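Local coordinates for phosphomethylpyrimidine kinase (Pyrococcus furiosus, PDB 2PB9), which probably phosphorylates hydroxymethylpyrimidine and its monophosphate and, through the C-terminal ThiN domain, probably condenses the activated pyrimidine with thiazole phosphate into thiamine phosphate, at residues S21-R26 and G61-A66; V31-V36 and S94-R99; K118-D123 and I147-E152. All blocks are in the same frame, centred on the assembly; numbering follows the deposited sequence.

Contact 1: residues S21-R26 and G61-A66; sequences SINPVR and GNSVKA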
ATOM      1  N   SER A  21       9.185  30.245  17.396  1.00 36.08           N
ATOM      2  CA  SER A  21       9.346  30.540  18.810  1.00 37.55           C
ATOM      3  C   SER A  21       8.574  29.578  19.715  1.00 38.07           C
ATOM      4  O   SER A  21       9.093  29.155  20.746  1.00 38.40           O
ATOM      5  CB  SER A  21       8.952  31.995  19.117  1.00 37.11           C
ATOM      6  OG  SER A  21       7.549  32.166  19.189  1.00 38.89           O
ATOM      7  N   ILE A  22       7.350  29.217  19.343  1.00 38.56           N
ATOM      8  CA  ILE A  22       6.579  28.288  20.171  1.00 39.87           C
ATOM      9  C   ILE A  22       7.170  26.882  20.109  1.00 40.11           C
ATOM     10  O   ILE A  22       6.711  25.972  20.794  1.00 39.18           O
ATOM     11  CB  ILE A  22       5.083  28.245  19.764  1.00 40.12           C
ATOM     12  CG1 ILE A  22       4.926  27.786  18.315  1.00 40.81           C
ATOM     13  CG2 ILE A  22       4.460  29.624  19.957  1.00 39.61           C
ATOM     14  CD1 ILE A  22       3.477  27.733  17.861  1.00 39.79           C
ATOM     15  N   ASN A  23       8.195  26.726  19.275  1.00 41.83           N
ATOM     16  CA  ASN A  23       8.921  25.466  19.115  1.00 43.61           C
ATOM     17  C   ASN A  23       8.072  24.202  18.993  1.00 42.74           C
ATOM     18  O   ASN A  23       8.075  23.353  19.884  1.00 42.71           O
ATOM     19  CB  ASN A  23       9.901  25.294  20.278  1.00 46.66           C
ATOM     20  CG  ASN A  23      10.709  24.012  20.176  1.00 51.11           C
ATOM     21  OD1 ASN A  23      11.404  23.782  19.185  1.00 53.00           O
ATOM     22  ND2 ASN A  23      10.617  23.167  21.202  1.00 52.02           N
ATOM     23  N   PRO A  24       7.353  24.053  17.870  1.00 41.92           N
ATOM     24  CA  PRO A  24       6.482  22.913  17.572  1.00 41.39           C
ATOM     25  C   PRO A  24       7.216  21.775  16.855  1.00 41.32           C
ATOM     26  O   PRO A  24       6.984  21.516  15.675  1.00 41.53           O
ATOM     27  CB  PRO A  24       5.426  23.541  16.689  1.00 41.34           C
ATOM     28  CG  PRO A  24       6.265  24.464  15.846  1.00 41.56           C
ATOM     29  CD  PRO A  24       7.190  25.110  16.855  1.00 41.52           C
ATOM     30  N   VAL A  25       8.097  21.088  17.568  1.00 40.40           N
ATOM     31  CA  VAL A  25       8.855  20.009  16.960  1.00 39.70           C
ATOM     32  C   VAL A  25       8.014  18.759  16.684  1.00 39.30           C
ATOM     33  O   VAL A  25       8.113  18.169  15.607  1.00 38.86           O
ATOM     34  CB  VAL A  25      10.061  19.623  17.842  1.00 40.33           C
ATOM     35  CG1 VAL A  25      11.055  18.794  17.038  1.00 39.26           C
ATOM     36  CG2 VAL A  25      10.721  20.881  18.384  1.00 42.08           C
ATOM     37  N   ARG A  26       7.183  18.356  17.640  1.00 37.98           N
ATOM     38  CA  ARG A  26       6.375  17.158  17.444  1.00 37.83           C
ATOM     39  C   ARG A  26       5.428  17.259  16.263  1.00 35.96           C
ATOM     40  O   ARG A  26       4.984  16.234  15.742  1.00 34.53           O
ATOM     41  CB  ARG A  26       5.565  16.832  18.702  1.00 41.06           C
ATOM     42  CG  ARG A  26       4.455  17.820  19.017  1.00 44.06           C
ATOM     43  CD  ARG A  26       3.764  17.470  20.339  1.00 46.82           C
ATOM     44  NE  ARG A  26       2.748  16.422  20.206  1.00 46.99           N
ATOM     45  CZ  ARG A  26       1.437  16.652  20.201  1.00 47.23           C
ATOM     46  NH1 ARG A  26       0.977  17.895  20.323  1.00 43.12           N
ATOM     47  NH2 ARG A  26       0.582  15.640  20.079  1.00 48.36           N
ATOM     48  N   GLY A  61      17.361  20.926  16.029  1.00 40.13           N
ATOM     49  CA  GLY A  61      17.807  20.080  17.119  1.00 42.43           C
ATOM     50  C   GLY A  61      16.519  19.590  17.740  1.00 42.72           C
ATOM     51  O   GLY A  61      15.778  18.813  17.137  1.00 39.09           O
ATOM     52  N   ASN A  62      16.256  20.065  18.952  1.00 45.37           N
ATOM     53  CA  ASN A  62      15.032  19.737  19.651  1.00 46.65           C
ATOM     54  C   ASN A  62      14.185  20.955  19.359  1.00 45.37           C
ATOM     55  O   ASN A  62      13.538  21.517  20.241  1.00 45.89           O
ATOM     56  CB  ASN A  62      15.274  19.612  21.156  1.00 50.61           C
ATOM     57  CG  ASN A  62      13.992  19.329  21.933  1.00 54.47           C
ATOM     58  OD1 ASN A  62      12.898  19.287  21.361  1.00 55.43           O
ATOM     59  ND2 ASN A  62      14.123  19.144  23.246  1.00 55.65           N
ATOM     60  N   SER A  63      14.229  21.376  18.104  1.00 43.22           N
ATOM     61  CA  SER A  63      13.470  22.535  17.672  1.00 42.25           C
ATOM     62  C   SER A  63      13.205  22.498  16.174  1.00 39.59           C
ATOM     63  O   SER A  63      13.408  21.478  15.516  1.00 39.09           O
ATOM     64  CB  SER A  63      14.212  23.824  18.048  1.00 42.99           C
ATOM     65  OG  SER A  63      15.524  23.822  17.523  1.00 44.02           O
ATOM     66  N   VAL A  64      12.750  23.621  15.641  1.00 35.98           N
ATOM     67  CA  VAL A  64      12.443  23.712  14.230  1.00 34.01           C
ATOM     68  C   VAL A  64      13.187  24.881  13.615  1.00 34.17           C
ATOM     69  O   VAL A  64      13.624  25.795  14.314  1.00 34.33           O
ATOM     70  CB  VAL A  64      10.935  23.907  14.014  1.00 32.03           C
ATOM     71  CG1 VAL A  64      10.168  22.912  14.866  1.00 30.95           C
ATOM     72  CG2 VAL A  64      10.539  25.338  14.348  1.00 31.23           C
ATOM     73  N   LYS A  65      13.326  24.856  12.297  1.00 32.98           N
ATOM     74  CA  LYS A  65      14.029  25.924  11.621  1.00 30.98           C
ATOM     75  C   LYS A  65      13.478  26.133  10.230  1.00 30.53           C
ATOM     76  O   LYS A  65      13.246  25.177   9.495  1.00 30.84           O
ATOM     77  CB  LYS A  65      15.522  25.589  11.555  1.00 30.63           C
ATOM     78  CG  LYS A  65      16.383  26.627  10.867  1.00 30.18           C
ATOM     79  CD  LYS A  65      17.855  26.264  10.958  1.00 32.00           C
ATOM     80  CE  LYS A  65      18.709  27.224  10.147  1.00 32.96           C
ATOM     81  NZ  LYS A  65      20.157  26.938  10.314  1.00 36.06           N
ATOM     82  N   ALA A  66      13.236  27.394   9.889  1.00 30.15           N
ATOM     83  CA  ALA A  66      12.745  27.753   8.563  1.00 28.66           C
ATOM     84  C   ALA A  66      14.022  27.867   7.759  1.00 26.28           C
ATOM     85  O   ALA A  66      14.840  28.739   8.022  1.00 26.54           O
ATOM     86  CB  ALA A  66      12.029  29.093   8.605  1.00 28.60           C
TER

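Contact 2: residues V31-V36 and S94-R99; sequences VGTNFV and SAINIR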
ATOM      1  N   VAL A  31       9.040  15.643   5.589  1.00 23.30           N
ATOM      2  CA  VAL A  31       9.187  16.409   4.358  1.00 22.20           C
ATOM      3  C   VAL A  31       9.276  17.909   4.651  1.00 22.38           C
ATOM      4  O   VAL A  31       9.571  18.722   3.764  1.00 21.84           O
ATOM      5  CB  VAL A  31       8.007  16.122   3.391  1.00 22.14           C
ATOM      6  CG1 VAL A  31       7.890  14.635   3.169  1.00 21.00           C
ATOM      7  CG2 VAL A  31       6.699  16.668   3.952  1.00 21.69           C
ATOM      8  N   GLY A  32       9.031  18.263   5.910  1.00 22.71           N
ATOM      9  CA  GLY A  32       9.097  19.653   6.321  1.00 23.73           C
ATOM     10  C   GLY A  32       7.745  20.345   6.347  1.00 24.53           C
ATOM     11  O   GLY A  32       6.785  19.907   5.713  1.00 23.88           O
ATOM     12  N   THR A  33       7.663  21.434   7.096  1.00 25.34           N
ATOM     13  CA  THR A  33       6.425  22.175   7.168  1.00 26.86           C
ATOM     14  C   THR A  33       6.536  23.483   6.385  1.00 28.38           C
ATOM     15  O   THR A  33       7.539  24.203   6.473  1.00 28.39           O
ATOM     16  CB  THR A  33       6.029  22.480   8.640  1.00 25.82           C
ATOM     17  OG1 THR A  33       5.551  21.279   9.256  1.00 26.37           O
ATOM     18  CG2 THR A  33       4.930  23.560   8.705  1.00 23.77           C
ATOM     19  N   ASN A  34       5.508  23.759   5.593  1.00 28.23           N
ATOM     20  CA  ASN A  34       5.454  24.986   4.840  1.00 29.69           C
ATOM     21  C   ASN A  34       4.202  25.728   5.312  1.00 30.35           C
ATOM     22  O   ASN A  34       3.166  25.122   5.588  1.00 31.42           O
ATOM     23  CB  ASN A  34       5.403  24.703   3.338  1.00 29.51           C
ATOM     24  CG  ASN A  34       6.100  25.785   2.524  1.00 29.39           C
ATOM     25  OD1 ASN A  34       6.524  25.544   1.400  1.00 30.85           O
ATOM     26  ND2 ASN A  34       6.222  26.980   3.093  1.00 28.09           N
ATOM     27  N   PHE A  35       4.323  27.041   5.424  1.00 30.43           N
ATOM     28  CA  PHE A  35       3.246  27.896   5.889  1.00 29.77           C
ATOM     29  C   PHE A  35       3.026  28.892   4.750  1.00 30.14           C
ATOM     30  O   PHE A  35       3.958  29.597   4.342  1.00 29.34           O
ATOM     31  CB  PHE A  35       3.722  28.585   7.175  1.00 28.29           C
ATOM     32  CG  PHE A  35       2.633  29.221   7.986  1.00 29.46           C
ATOM     33  CD1 PHE A  35       2.926  29.765   9.239  1.00 30.07           C
ATOM     34  CD2 PHE A  35       1.331  29.321   7.501  1.00 30.81           C
ATOM     35  CE1 PHE A  35       1.941  30.405  10.000  1.00 29.85           C
ATOM     36  CE2 PHE A  35       0.334  29.958   8.250  1.00 30.22           C
ATOM     37  CZ  PHE A  35       0.644  30.503   9.503  1.00 31.22           C
ATOM     38  N   VAL A  36       1.810  28.940   4.215  1.00 28.84           N
ATOM     39  CA  VAL A  36       1.546  29.841   3.098  1.00 28.68           C
ATOM     40  C   VAL A  36       0.456  30.871   3.300  1.00 29.22           C
ATOM     41  O   VAL A  36      -0.400  30.748   4.180  1.00 31.23           O
ATOM     42  CB  VAL A  36       1.205  29.073   1.789  1.00 26.88           C
ATOM     43  CG1 VAL A  36       2.320  28.125   1.447  1.00 24.53           C
ATOM     44  CG2 VAL A  36      -0.130  28.336   1.929  1.00 24.03           C
ATOM     45  N   SER A  94      -4.622  31.142   3.663  1.00 30.07           N
ATOM     46  CA  SER A  94      -3.489  30.769   4.487  1.00 28.78           C
ATOM     47  C   SER A  94      -3.702  29.314   4.863  1.00 28.51           C
ATOM     48  O   SER A  94      -4.837  28.828   4.889  1.00 27.99           O
ATOM     49  CB  SER A  94      -3.422  31.626   5.749  1.00 30.68           C
ATOM     50  OG  SER A  94      -2.240  31.337   6.484  1.00 32.84           O
ATOM     51  N   ALA A  95      -2.608  28.618   5.139  1.00 26.65           N
ATOM     52  CA  ALA A  95      -2.678  27.216   5.523  1.00 26.35           C
ATOM     53  C   ALA A  95      -1.311  26.777   6.014  1.00 24.77           C
ATOM     54  O   ALA A  95      -0.339  27.521   5.905  1.00 25.63           O
ATOM     55  CB  ALA A  95      -3.112  26.354   4.324  1.00 26.20           C
ATOM     56  N   ILE A  96      -1.249  25.570   6.559  1.00 23.95           N
ATOM     57  CA  ILE A  96       0.004  25.008   7.045  1.00 24.03           C
ATOM     58  C   ILE A  96      -0.124  23.492   7.148  1.00 24.47           C
ATOM     59  O   ILE A  96      -1.178  22.969   7.519  1.00 25.29           O
ATOM     60  CB  ILE A  96       0.391  25.583   8.430  1.00 23.36           C
ATOM     61  CG1 ILE A  96       1.778  25.092   8.823  1.00 22.17           C
ATOM     62  CG2 ILE A  96      -0.607  25.145   9.493  1.00 22.94           C
ATOM     63  CD1 ILE A  96       2.296  25.728  10.088  1.00 22.62           C
ATOM     64  N   ASN A  97       0.929  22.775   6.791  1.00 24.17           N
ATOM     65  CA  ASN A  97       0.848  21.332   6.894  1.00 24.02           C
ATOM     66  C   ASN A  97       1.718  20.841   8.042  1.00 25.23           C
ATOM     67  O   ASN A  97       2.889  21.220   8.173  1.00 24.02           O
ATOM     68  CB  ASN A  97       1.247  20.638   5.576  1.00 22.90           C
ATOM     69  CG  ASN A  97       2.708  20.850   5.199  1.00 23.51           C
ATOM     70  OD1 ASN A  97       3.072  21.878   4.626  1.00 24.82           O
ATOM     71  ND2 ASN A  97       3.553  19.873   5.519  1.00 20.64           N
ATOM     72  N   ILE A  98       1.122  20.015   8.893  1.00 26.21           N
ATOM     73  CA  ILE A  98       1.843  19.465  10.017  1.00 27.48           C
ATOM     74  C   ILE A  98       1.771  17.954  10.000  1.00 28.03           C
ATOM     75  O   ILE A  98       0.943  17.363   9.310  1.00 27.59           O
ATOM     76  CB  ILE A  98       1.286  19.983  11.343  1.00 28.06           C
ATOM     77  CG1 ILE A  98      -0.211  19.692  11.432  1.00 29.27           C
ATOM     78  CG2 ILE A  98       1.534  21.477  11.452  1.00 28.99           C
ATOM     79  CD1 ILE A  98      -0.830  20.097  12.773  1.00 29.17           C
ATOM     80  N   ARG A  99       2.665  17.347  10.771  1.00 27.61           N
ATOM     81  CA  ARG A  99       2.772  15.902  10.902  1.00 27.83           C
ATOM     82  C   ARG A  99       1.461  15.232  11.327  1.00 27.96           C
ATOM     83  O   ARG A  99       0.665  15.816  12.066  1.00 27.85           O
ATOM     84  CB  ARG A  99       3.863  15.581  11.930  1.00 25.49           C
ATOM     85  CG  ARG A  99       4.371  14.163  11.887  1.00 23.63           C
ATOM     86  CD  ARG A  99       5.598  14.037  12.740  1.00 26.60           C
ATOM     87  NE  ARG A  99       5.289  14.228  14.154  1.00 30.35           N
ATOM     88  CZ  ARG A  99       4.757  13.294  14.940  1.00 30.28           C
ATOM     89  NH1 ARG A  99       4.476  12.088  14.457  1.00 31.80           N
ATOM     90  NH2 ARG A  99       4.501  13.569  16.211  1.00 31.68           N
TER

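Contact 3: residues K118-D123 and I147-E152; sequences KVSFYD and IKRIKE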
ATOM      1  N   LYS A 118     -15.140  22.252  12.163  1.00 43.57           N
ATOM      2  CA  LYS A 118     -15.057  21.069  11.318  1.00 41.28           C
ATOM      3  C   LYS A 118     -13.707  20.565  10.818  1.00 38.81           C
ATOM      4  O   LYS A 118     -12.773  21.319  10.577  1.00 40.04           O
ATOM      5  CB  LYS A 118     -15.991  21.244  10.116  1.00 43.20           C
ATOM      6  CG  LYS A 118     -17.480  21.086  10.426  1.00 44.30           C
ATOM      7  CD  LYS A 118     -18.003  22.140  11.400  1.00 43.89           C
ATOM      8  CE  LYS A 118     -18.244  21.539  12.773  1.00 43.72           C
ATOM      9  NZ  LYS A 118     -19.214  20.410  12.686  1.00 43.72           N
ATOM     10  N   VAL A 119     -13.648  19.253  10.652  1.00 36.41           N
ATOM     11  CA  VAL A 119     -12.471  18.554  10.172  1.00 33.29           C
ATOM     12  C   VAL A 119     -12.948  17.502   9.178  1.00 30.89           C
ATOM     13  O   VAL A 119     -13.803  16.695   9.494  1.00 31.53           O
ATOM     14  CB  VAL A 119     -11.713  17.864  11.347  1.00 33.77           C
ATOM     15  CG1 VAL A 119     -12.656  17.652  12.514  1.00 34.64           C
ATOM     16  CG2 VAL A 119     -11.142  16.520  10.904  1.00 32.95           C
ATOM     17  N   SER A 120     -12.422  17.536   7.962  1.00 29.55           N
ATOM     18  CA  SER A 120     -12.807  16.553   6.966  1.00 26.49           C
ATOM     19  C   SER A 120     -11.535  15.855   6.514  1.00 26.37           C
ATOM     20  O   SER A 120     -10.456  16.097   7.064  1.00 26.99           O
ATOM     21  CB  SER A 120     -13.505  17.225   5.792  1.00 27.04           C
ATOM     22  OG  SER A 120     -14.186  16.269   4.994  1.00 28.19           O
ATOM     23  N   PHE A 121     -11.642  14.989   5.518  1.00 26.23           N
ATOM     24  CA  PHE A 121     -10.466  14.269   5.056  1.00 26.92           C
ATOM     25  C   PHE A 121     -10.729  13.710   3.684  1.00 28.06           C
ATOM     26  O   PHE A 121     -11.825  13.843   3.142  1.00 28.85           O
ATOM     27  CB  PHE A 121     -10.153  13.101   6.005  1.00 26.87           C
ATOM     28  CG  PHE A 121     -11.215  12.025   6.009  1.00 27.33           C
ATOM     29  CD1 PHE A 121     -11.258  11.058   4.999  1.00 28.72           C
ATOM     30  CD2 PHE A 121     -12.214  12.013   6.986  1.00 27.74           C
ATOM     31  CE1 PHE A 121     -12.284  10.094   4.955  1.00 29.57           C
ATOM     32  CE2 PHE A 121     -13.249  11.054   6.954  1.00 28.28           C
ATOM     33  CZ  PHE A 121     -13.281  10.095   5.934  1.00 28.20           C
ATOM     34  N   TYR A 122      -9.705  13.076   3.130  1.00 30.01           N
ATOM     35  CA  TYR A 122      -9.813  12.427   1.838  1.00 31.04           C
ATOM     36  C   TYR A 122      -8.875  11.236   1.856  1.00 31.15           C
ATOM     37  O   TYR A 122      -7.853  11.255   2.537  1.00 32.01           O
ATOM     38  CB  TYR A 122      -9.474  13.399   0.702  1.00 30.90           C
ATOM     39  CG  TYR A 122      -8.038  13.866   0.622  1.00 31.20           C
ATOM     40  CD1 TYR A 122      -7.024  12.994   0.240  1.00 29.82           C
ATOM     41  CD2 TYR A 122      -7.711  15.208   0.826  1.00 30.17           C
ATOM     42  CE1 TYR A 122      -5.723  13.447   0.050  1.00 31.17           C
ATOM     43  CE2 TYR A 122      -6.407  15.669   0.633  1.00 30.78           C
ATOM     44  CZ  TYR A 122      -5.421  14.782   0.240  1.00 29.89           C
ATOM     45  OH  TYR A 122      -4.146  15.224  -0.018  1.00 29.46           O
ATOM     46  N   ASP A 123      -9.247  10.188   1.132  1.00 32.34           N
ATOM     47  CA  ASP A 123      -8.447   8.979   1.070  1.00 33.47           C
ATOM     48  C   ASP A 123      -8.101   8.714  -0.380  1.00 34.63           C
ATOM     49  O   ASP A 123      -8.986   8.534  -1.211  1.00 35.80           O
ATOM     50  CB  ASP A 123      -9.232   7.805   1.667  1.00 33.88           C
ATOM     51  CG  ASP A 123      -8.456   6.500   1.633  1.00 34.40           C
ATOM     52  OD1 ASP A 123      -7.212   6.528   1.536  1.00 34.18           O
ATOM     53  OD2 ASP A 123      -9.096   5.436   1.718  1.00 37.28           O
ATOM     54  N   ILE A 147     -13.788  18.712   1.108  1.00 33.33           N
ATOM     55  CA  ILE A 147     -14.692  19.847   1.241  1.00 34.69           C
ATOM     56  C   ILE A 147     -16.146  19.459   0.979  1.00 35.94           C
ATOM     57  O   ILE A 147     -17.054  19.914   1.676  1.00 35.99           O
ATOM     58  CB  ILE A 147     -14.253  21.008   0.287  1.00 34.00           C
ATOM     59  CG1 ILE A 147     -13.118  21.807   0.952  1.00 34.70           C
ATOM     60  CG2 ILE A 147     -15.433  21.912  -0.049  1.00 33.11           C
ATOM     61  CD1 ILE A 147     -12.577  22.970   0.132  1.00 32.55           C
ATOM     62  N   LYS A 148     -16.361  18.614  -0.022  1.00 37.17           N
ATOM     63  CA  LYS A 148     -17.705  18.172  -0.363  1.00 38.43           C
ATOM     64  C   LYS A 148     -18.196  17.084   0.584  1.00 39.45           C
ATOM     65  O   LYS A 148     -19.391  16.826   0.670  1.00 39.39           O
ATOM     66  CB  LYS A 148     -17.741  17.668  -1.803  1.00 38.33           C
ATOM     67  CG  LYS A 148     -17.496  18.756  -2.831  1.00 40.06           C
ATOM     68  CD  LYS A 148     -17.567  18.196  -4.238  1.00 42.90           C
ATOM     69  CE  LYS A 148     -17.429  19.285  -5.285  1.00 44.50           C
ATOM     70  NZ  LYS A 148     -17.481  18.692  -6.648  1.00 46.59           N
ATOM     71  N   ARG A 149     -17.260  16.450   1.285  1.00 41.38           N
ATOM     72  CA  ARG A 149     -17.559  15.392   2.254  1.00 41.59           C
ATOM     73  C   ARG A 149     -18.575  15.905   3.293  1.00 42.31           C
ATOM     74  O   ARG A 149     -19.679  15.377   3.397  1.00 42.63           O
ATOM     75  CB  ARG A 149     -16.251  14.958   2.933  1.00 40.49           C
ATOM     76  CG  ARG A 149     -16.370  13.970   4.081  1.00 42.10           C
ATOM     77  CD  ARG A 149     -15.934  12.568   3.677  1.00 43.64           C
ATOM     78  NE  ARG A 149     -14.672  12.568   2.943  1.00 46.76           N
ATOM     79  CZ  ARG A 149     -14.090  11.483   2.430  1.00 47.66           C
ATOM     80  NH1 ARG A 149     -14.650  10.285   2.569  1.00 47.87           N
ATOM     81  NH2 ARG A 149     -12.952  11.600   1.753  1.00 46.46           N
ATOM     82  N   ILE A 150     -18.205  16.941   4.044  1.00 42.30           N
ATOM     83  CA  ILE A 150     -19.080  17.518   5.061  1.00 41.78           C
ATOM     84  C   ILE A 150     -19.900  18.673   4.504  1.00 42.60           C
ATOM     85  O   ILE A 150     -19.685  19.107   3.375  1.00 42.51           O
ATOM     86  CB  ILE A 150     -18.273  18.038   6.261  1.00 41.94           C
ATOM     87  CG1 ILE A 150     -17.254  19.084   5.798  1.00 41.13           C
ATOM     88  CG2 ILE A 150     -17.576  16.884   6.944  1.00 43.39           C
ATOM     89  CD1 ILE A 150     -16.403  19.634   6.911  1.00 40.26           C
ATOM     90  N   LYS A 151     -20.838  19.177   5.301  1.00 43.34           N
ATOM     91  CA  LYS A 151     -21.677  20.282   4.852  1.00 43.23           C
ATOM     92  C   LYS A 151     -21.038  21.626   5.190  1.00 43.37           C
ATOM     93  O   LYS A 151     -21.141  22.583   4.427  1.00 43.37           O
ATOM     94  CB  LYS A 151     -23.064  20.182   5.482  1.00 42.22           C
ATOM     95  N   GLU A 152     -20.367  21.699   6.330  1.00 43.01           N
ATOM     96  CA  GLU A 152     -19.734  22.948   6.729  1.00 44.51           C
ATOM     97  C   GLU A 152     -18.349  23.090   6.100  1.00 43.17           C
ATOM     98  O   GLU A 152     -17.941  22.278   5.264  1.00 43.02           O
ATOM     99  CB  GLU A 152     -19.610  23.018   8.256  1.00 47.21           C
ATOM    100  CG  GLU A 152     -20.854  22.581   9.016  1.00 50.85           C
ATOM    101  CD  GLU A 152     -21.084  21.078   8.937  1.00 53.59           C
ATOM    102  OE1 GLU A 152     -20.358  20.324   9.623  1.00 53.98           O
ATOM    103  OE2 GLU A 152     -21.982  20.650   8.180  1.00 55.40           O
TER
HETATM  104  O   HOH W   1     -11.682  10.475  -0.312  1.00 27.29           O

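Contact 1: residues S21-R26 and G61-A66
G61 opens the 61-66 segment in the turn and leads the chain to N62, whose CG is anti to the backbone N. This torsion holds the amide alongside the V25 side chain, with N62 OD1 4.0 Å from V25 CG2. The nearer approach of N62 is made by its main chain: V25 CG2 lies 3.4 Å from N62 O. V25 CG2 also packs on the backbone of the next residue, 3.3 Å from S63 CA. V25 thus sets one branch of its isopropyl group against the start of the 61-66 segment; V25 CG1, anti to the backbone N, lies 3.9 Å from S63 O. The CB of S63 points away from the 21-26 segment overall, so V25 meets its main chain rather than its hydroxyl.

At V64 the chain enters the second strand of a small antiparallel hairpin, strands 57-59 and 64-66, with K65 bonded through its backbone to V58. This hairpin, a two-stranded sheet separate from the main one of the ThiN domain, here meets the loop that follows helix 5-21, where N23 leaves helical geometry with positive phi and V25 becomes the closest backbone neighbour of S63. V64 points toward that loop and divides its methyls. V64 CG1, beside the backbone N, sits 3.6 Å from P24 O and also touches V25 CG2 at 4.1 Å. V64 CG2 takes the crowded place between N and carbonyl carbon and touches P24 CD at 4.2 Å, the proline ring and the valine crossing at about a right angle. F19 and E20 of helix 5-21 flank P24 and V64 respectively.

Farther on, the K65 ammonium bonds V67 O of the second subunit, and A66 N is held by the carboxylate of E20.

Contact 2: residues V31-V36 and S94-R99
With CG in the crowded place between backbone N and carbonyl carbon (chi1 65°), N97 lifts its amide beside the 31-36 backbone, while F35 and I96, both with CG or CG1 anti to the backbone N, lean together obliquely. Here strands 35-38 and 94-98 run antiparallel in the middle of the seven-stranded mixed sheet of the ThiN domain.

The N97 amide grips the loop just before the first strand at two points. N97 ND2 donates to G32 O at 3.2 Å, along a lone pair in the carbonyl plane; N97 OD1 accepts from N34 N, which lies above the amide C=O plane, also at 3.2 Å. T33 OG1 donates to N97 O at 2.9 Å, so N97 is held through side chain and main chain alike.

F35 and I96 form a non-hydrogen-bonded pair on the sheet face covered by helices 5-21 and 176-185. I96 CD1 lies 4.0 Å above the F35 ring plane, offset toward its rim, and T33 CG2 touches I96 CG1 at 3.5 Å. The hydrogen-bonded pair V36 and A95 follows, side chains on the reverse face; V36 N reaches A95 O at 3.1 Å.

V36 O accepts twice, from A95 N above its carbonyl plane and from S94 OG, which comes nearly along the C=O axis at 3.0 Å.

Contact 3: residues K118-D123 and I147-E152
F121 O is the acceptor around which R149 folds. R149 NH2 and NE both donate to F121 O, at 2.9 Å and 3.1 Å, yet each N-H points well off the oxygen, with angles of 128° and 125°, so both bonds are weak. R149 NH2 also donates to a water 2.7 Å away, which accepts a second hydrogen bond from D123 N. R149 gets there by leaving the backbone with CG anti to N and then bending at chi2 and chi3. The bend also carries the guanidinium over one face of the F121 ring, planes 33° apart, with R149 NH1 3.4 Å from F121 CE1.

Strand 118-121, helix 138-149 and the parallel neighbouring strand 154-159 make a beta-alpha-beta crossover; the contact joins its first strand to the end of the helix and the turn beyond. Within the chain, strand 118-121 is one of the two outermost strands of the main sheet.

S120 turns toward the helix end. Its OG touches the R149 CB and CG methylenes, but its hydrogen bond goes to A146 O one turn back in the helix. I150 CD1 packs 3.6 Å from K118 CB and also touches S120 CB. At the exposed end the K118 chain bends at chi2, chi3 and chi4 and lies obliquely across E152, so that NZ meets OE1 in a salt bridge of 3.3 Å from above the carboxylate plane. An alanine in place of K118 would lack the ammonium and the CG and CD methylenes that meet E152, which would probably loosen the turn after the helix. At the other end the D123 carboxylate is engaged by R125 of the third subunit.

How the contacts relate
Contact 2 is the core of the three, all of its touching residues buried and its centre about 5 Å from that of the chain; contacts 1 and 3 are partly buried and lie on opposite sides of that centre. Contact 2 combines main-chain, amide and hydroxyl hydrogen bonds with apolar packing between central strands. Contact 1 joins a loop and a hairpin mainly by valine methyls on backbone, whereas contact 3 adds charged side chains and a water. Contacts 2 and 3 reach the same sheet, in its middle and at one border, without touching. Contacts 1 and 2 do meet: R26 O and R99 NE, 2.6 Å apart, form a probable hydrogen bond.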